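Local coordinates for protein latency-associated nuclear antigen (Murid herpesvirus 4, PDB 4BLG) that probably binds viral DNA through this C-terminal domain of the latency-associated nuclear antigen, which assembles here as a dimer, at residues A[86-91]-A[97-102]; A[18-23]-A[27-32]. All coordinates share one frame; numbering follows the deposited sequence.

Contact 1. Residues A[86-91]-A[97-102]. With PO4 (phosphate ion), chain D.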
# COMPACT_ATOMS: atom_id res chain seq x y z
N LEU A 86 -1.06 5.69 -4.26
CA LEU A 86 -2.26 4.89 -4.08
C LEU A 86 -1.93 3.51 -4.59
O LEU A 86 -0.95 3.31 -5.30
CB LEU A 86 -3.46 5.49 -4.82
CG LEU A 86 -3.41 5.62 -6.35
CD1 LEU A 86 -3.50 4.28 -7.06
CD2 LEU A 86 -4.55 6.51 -6.80
N LEU A 87 -2.76 2.55 -4.20
CA LEU A 87 -2.60 1.17 -4.60
C LEU A 87 -3.78 0.77 -5.46
O LEU A 87 -4.92 1.08 -5.13
CB LEU A 87 -2.56 0.27 -3.37
CG LEU A 87 -1.30 0.36 -2.52
CD1 LEU A 87 -1.46 -0.49 -1.26
CD2 LEU A 87 -0.10 -0.09 -3.32
N SER A 88 -3.50 0.07 -6.56
CA SER A 88 -4.54 -0.42 -7.44
C SER A 88 -4.41 -1.92 -7.44
O SER A 88 -3.44 -2.45 -7.97
CB SER A 88 -4.38 0.12 -8.87
OG SER A 88 -4.36 1.53 -8.90
N PHE A 89 -5.37 -2.59 -6.82
CA PHE A 89 -5.30 -4.04 -6.64
C PHE A 89 -5.85 -4.77 -7.86
O PHE A 89 -6.86 -4.36 -8.43
CB PHE A 89 -6.07 -4.45 -5.39
CG PHE A 89 -5.56 -3.81 -4.14
CD1 PHE A 89 -4.48 -4.35 -3.46
CD2 PHE A 89 -6.15 -2.66 -3.64
CE1 PHE A 89 -4.00 -3.75 -2.30
CE2 PHE A 89 -5.67 -2.06 -2.49
CZ PHE A 89 -4.59 -2.61 -1.81
N VAL A 90 -5.18 -5.87 -8.22
CA VAL A 90 -5.58 -6.71 -9.34
C VAL A 90 -5.33 -8.17 -9.00
O VAL A 90 -4.67 -8.49 -8.00
CB VAL A 90 -4.76 -6.40 -10.62
CG1 VAL A 90 -5.07 -5.01 -11.13
CG2 VAL A 90 -3.28 -6.57 -10.34
N GLU A 91 -5.86 -9.05 -9.83
CA GLU A 91 -5.81 -10.49 -9.56
C GLU A 91 -4.38 -11.01 -9.33
O GLU A 91 -4.14 -11.76 -8.37
CB GLU A 91 -6.46 -11.29 -10.69
CG GLU A 91 -6.99 -12.64 -10.24
CD GLU A 91 -7.72 -13.42 -11.33
OE1 GLU A 91 -7.81 -12.93 -12.48
OE2 GLU A 91 -8.21 -14.53 -11.02
N LYS A 97 1.14 -6.24 -14.52
CA LYS A 97 2.08 -5.84 -15.56
C LYS A 97 1.29 -5.02 -16.59
O LYS A 97 1.71 -3.93 -17.00
CB LYS A 97 2.72 -7.08 -16.21
NZ LYS A 97 6.14 -8.94 -19.61
N LYS A 98 0.12 -5.55 -16.97
CA LYS A 98 -0.77 -4.91 -17.96
C LYS A 98 -1.23 -3.52 -17.48
O LYS A 98 -1.19 -2.55 -18.22
CB LYS A 98 -2.01 -5.76 -18.26
CG LYS A 98 -2.72 -5.43 -19.59
CD LYS A 98 -4.13 -6.03 -19.64
CE LYS A 98 -4.09 -7.52 -19.99
NZ LYS A 98 -5.20 -8.31 -19.38
N LEU A 99 -1.69 -3.46 -16.24
CA LEU A 99 -2.25 -2.25 -15.66
C LEU A 99 -1.20 -1.16 -15.65
O LEU A 99 -1.47 -0.01 -15.98
CB LEU A 99 -2.70 -2.51 -14.23
CG LEU A 99 -3.19 -1.24 -13.51
CD1 LEU A 99 -4.35 -0.64 -14.28
CD2 LEU A 99 -3.59 -1.52 -12.08
N LYS A 100 0.01 -1.54 -15.25
CA LYS A 100 1.10 -0.59 -15.16
C LYS A 100 1.43 -0.04 -16.54
O LYS A 100 1.64 1.16 -16.71
CB LYS A 100 2.34 -1.25 -14.55
CG LYS A 100 3.45 -0.28 -14.24
CD LYS A 100 4.71 -1.00 -13.83
CE LYS A 100 5.85 -0.02 -13.63
NZ LYS A 100 7.09 -0.51 -14.28
N ARG A 101 1.49 -0.93 -17.53
CA ARG A 101 1.82 -0.56 -18.89
C ARG A 101 0.85 0.47 -19.45
O ARG A 101 1.26 1.47 -20.06
CB ARG A 101 1.81 -1.79 -19.80
CG ARG A 101 2.23 -1.51 -21.24
CD ARG A 101 2.39 -2.82 -22.00
NE ARG A 101 3.49 -3.53 -21.37
CZ ARG A 101 3.42 -4.73 -20.81
NH1 ARG A 101 2.32 -5.47 -20.84
NH2 ARG A 101 4.50 -5.24 -20.23
N VAL A 102 -0.44 0.21 -19.27
CA VAL A 102 -1.48 1.06 -19.83
C VAL A 102 -1.48 2.43 -19.17
O VAL A 102 -1.43 3.47 -19.84
CB VAL A 102 -2.86 0.40 -19.67
CG1 VAL A 102 -3.97 1.40 -19.95
CG2 VAL A 102 -2.97 -0.81 -20.58
P PO4 D . -7.59 -6.53 -21.76
O1 PO4 D . -6.79 -5.83 -22.83
O2 PO4 D . -7.69 -5.65 -20.53
O3 PO4 D . -8.99 -6.84 -22.21
O4 PO4 D . -6.87 -7.81 -21.39
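L99 reaches from helix 93-110 down onto strand 84-90 and meets S88 and V90 with a single methyl, CD2. That methyl lies 3.7 Å from S88 CB and 3.9 Å from V90 CG1. S88 and V90 are two apart on the strand, and both point their CB atoms at the helix, while F89 between them points away. L99 has CG anti to its backbone N (chi1 175°), which extends the side chain off the helix toward the strand. The V90 and L99 side chains come together at a slant and touch through one methyl of each, CG1 on the valine. S88 offers its CB to the leucine; its OG is hydrogen-bonded to S65 OG on the neighbouring strand. No hydrogen bond joins the two segments.

This is helix-on-sheet packing in the LANA1-like DNA-binding domain. Strand 84-90 lies between strands 64-70 and 39-45 of an antiparallel sheet, and helix 93-110 follows it directly and folds back over one face. On the other face, L87 packs on M42 of the second subunit and F89 on P72 of that subunit.

Next to L99 on the helix, K98 turns to a phosphate ion, probably from the crystallisation liquor. Its chain is kinked in its outer half, which carries NZ to phosphate O4 at 2.7 Å. The same ammonium bonds Q95 OE1, and R25 and L26 also hold the phosphate.

Contact 2. Residues A[18-23]-A[27-32]; sequences HLQVTA and FDPEGH
The F27 ring lies flat against L19, in the closely packed part of this contact. L19 CB sits 3.8 Å from the F27 ring centroid and only 2° off the ring normal, a CH-pi contact over the middle of one face. Farther along the leucine, L19 CD1 reaches F27 CE1 at 3.8 Å. F27 CG is anti to its carbonyl carbon (chi1 -76°), a rotation that brings the ring back over the last turn of helix 13-22. L19 O comes within 3.6 Å of F27 CD2. A23 O lies at the ring edge, in its plane, and A23 CB is 4.1 Å from F27 CD2.

The backbone joins the same corner. F27 N donates to A23 O at 3.0 Å, with an N-H...O angle of 151°. A23 is the first residue past helix 13-22, and this i to i+4 bond spans the short turn of helix that follows.

The solvent side is much looser. The Q20 side chain is extended beyond CG and crosses P29 at about a right angle. Its NE2 comes no closer than 4.0 Å to P29 CG, a loose van der Waals touch with no hydrogen bond. P29 itself sits within an Asx turn, in which D28 OD1 accepts from E30 N at 3.0 Å. The donor lies above the carboxylate plane.

Helix 13-22 and the short helix 24-27 form a corner at the edge of the domain. Helix 93-110 covers this corner from the inside, packing against both L19 and F27. From there the chain runs on through a loop to strand 39-45.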
# COMPACT_ATOMS: atom_id res chain seq x y z
N HIS A 18 -10.21 6.15 -22.22
CA HIS A 18 -8.95 5.67 -22.75
C HIS A 18 -8.67 4.29 -22.18
O HIS A 18 -8.44 3.35 -22.93
CB HIS A 18 -7.80 6.62 -22.42
CG HIS A 18 -6.46 6.03 -22.73
ND1 HIS A 18 -5.94 5.97 -24.01
CD2 HIS A 18 -5.54 5.44 -21.94
CE1 HIS A 18 -4.76 5.39 -23.99
NE2 HIS A 18 -4.49 5.06 -22.74
N LEU A 19 -8.69 4.19 -20.85
CA LEU A 19 -8.35 2.95 -20.18
C LEU A 19 -9.25 1.80 -20.60
O LEU A 19 -8.77 0.68 -20.81
CB LEU A 19 -8.37 3.11 -18.64
CG LEU A 19 -7.33 4.08 -18.06
CD1 LEU A 19 -7.61 4.35 -16.59
CD2 LEU A 19 -5.92 3.53 -18.22
N GLN A 20 -10.55 2.05 -20.74
CA GLN A 20 -11.48 0.99 -21.12
C GLN A 20 -11.33 0.53 -22.55
O GLN A 20 -11.61 -0.63 -22.85
CB GLN A 20 -12.93 1.45 -20.96
CG GLN A 20 -13.25 2.16 -19.68
CD GLN A 20 -14.74 2.20 -19.45
OE1 GLN A 20 -15.51 1.69 -20.27
NE2 GLN A 20 -15.17 2.80 -18.35
N VAL A 21 -10.93 1.42 -23.45
CA VAL A 21 -10.74 1.02 -24.84
C VAL A 21 -9.43 0.26 -24.94
O VAL A 21 -9.32 -0.74 -25.64
CB VAL A 21 -10.74 2.23 -25.80
CG1 VAL A 21 -10.36 1.77 -27.20
CG2 VAL A 21 -12.10 2.91 -25.81
N THR A 22 -8.44 0.72 -24.18
CA THR A 22 -7.08 0.19 -24.29
C THR A 22 -7.00 -1.20 -23.66
O THR A 22 -6.29 -2.07 -24.16
CB THR A 22 -6.07 1.13 -23.62
OG1 THR A 22 -6.19 2.44 -24.20
CG2 THR A 22 -4.65 0.64 -23.83
N ALA A 23 -7.73 -1.41 -22.57
CA ALA A 23 -7.73 -2.69 -21.88
C ALA A 23 -9.14 -3.04 -21.40
O ALA A 23 -9.45 -2.90 -20.22
CB ALA A 23 -6.75 -2.66 -20.72
N PHE A 27 -10.64 -3.23 -17.47
CA PHE A 27 -11.39 -2.06 -17.02
C PHE A 27 -12.89 -2.14 -17.27
O PHE A 27 -13.60 -1.16 -17.09
CB PHE A 27 -10.84 -0.79 -17.65
CG PHE A 27 -9.57 -0.33 -17.01
CD1 PHE A 27 -9.60 0.45 -15.87
CD2 PHE A 27 -8.34 -0.70 -17.54
CE1 PHE A 27 -8.43 0.86 -15.28
CE2 PHE A 27 -7.17 -0.29 -16.95
CZ PHE A 27 -7.21 0.49 -15.81
N ASP A 28 -13.36 -3.30 -17.69
CA ASP A 28 -14.79 -3.55 -17.80
C ASP A 28 -15.47 -3.16 -16.49
O ASP A 28 -15.12 -3.69 -15.43
CB ASP A 28 -15.05 -5.03 -18.06
CG ASP A 28 -16.42 -5.29 -18.63
OD1 ASP A 28 -17.31 -4.44 -18.41
OD2 ASP A 28 -16.61 -6.34 -19.29
N PRO A 29 -16.44 -2.23 -16.54
CA PRO A 29 -17.12 -1.81 -15.32
C PRO A 29 -18.16 -2.84 -14.85
O PRO A 29 -18.69 -2.71 -13.74
CB PRO A 29 -17.81 -0.50 -15.71
CG PRO A 29 -17.51 -0.28 -17.18
CD PRO A 29 -17.02 -1.58 -17.73
N GLU A 30 -18.44 -3.83 -15.69
CA GLU A 30 -19.29 -4.95 -15.31
C GLU A 30 -18.49 -6.24 -15.36
O GLU A 30 -17.34 -6.26 -15.80
CB GLU A 30 -20.53 -5.01 -16.21
CG GLU A 30 -21.42 -3.78 -16.09
CD GLU A 30 -22.28 -3.79 -14.83
OE1 GLU A 30 -22.20 -4.77 -14.05
OE2 GLU A 30 -23.03 -2.81 -14.61
N GLY A 31 -19.11 -7.32 -14.89
CA GLY A 31 -18.41 -8.59 -14.73
C GLY A 31 -18.22 -8.91 -13.25
O GLY A 31 -18.88 -8.32 -12.39
N HIS A 32 -17.32 -9.84 -12.97
CA HIS A 32 -17.10 -10.31 -11.60
C HIS A 32 -15.68 -10.06 -11.14
O HIS A 32 -14.73 -10.34 -11.88
CB HIS A 32 -17.40 -11.80 -11.50
CG HIS A 32 -18.83 -12.14 -11.75
ND1 HIS A 32 -19.28 -12.67 -12.95
CD2 HIS A 32 -19.93 -12.02 -10.97
CE1 HIS A 32 -20.58 -12.87 -12.88
NE2 HIS A 32 -21.00 -12.48 -11.69

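Contact 1 is near the centre of the chain, whereas contact 2 lies farther out and runs from a buried ring to exposed loop. Helix 93-110 connects them. L99 serves both: its CD2 faces the strand, and its CD1 is 3.4 Å from F27 CZ of contact 2. One turn on, V102 CG1 packs 3.4 Å from L19 CD2. Contact 1 joins helix to sheet by aliphatic packing alone. Both join neighbouring elements along the chain, but contact 2 adds an aromatic face and a backbone hydrogen bond. The phosphate held by K98 also lies about 3 Å from the side chain of A23, so both contacts border the same anion, one through an ammonium and the other through a methyl.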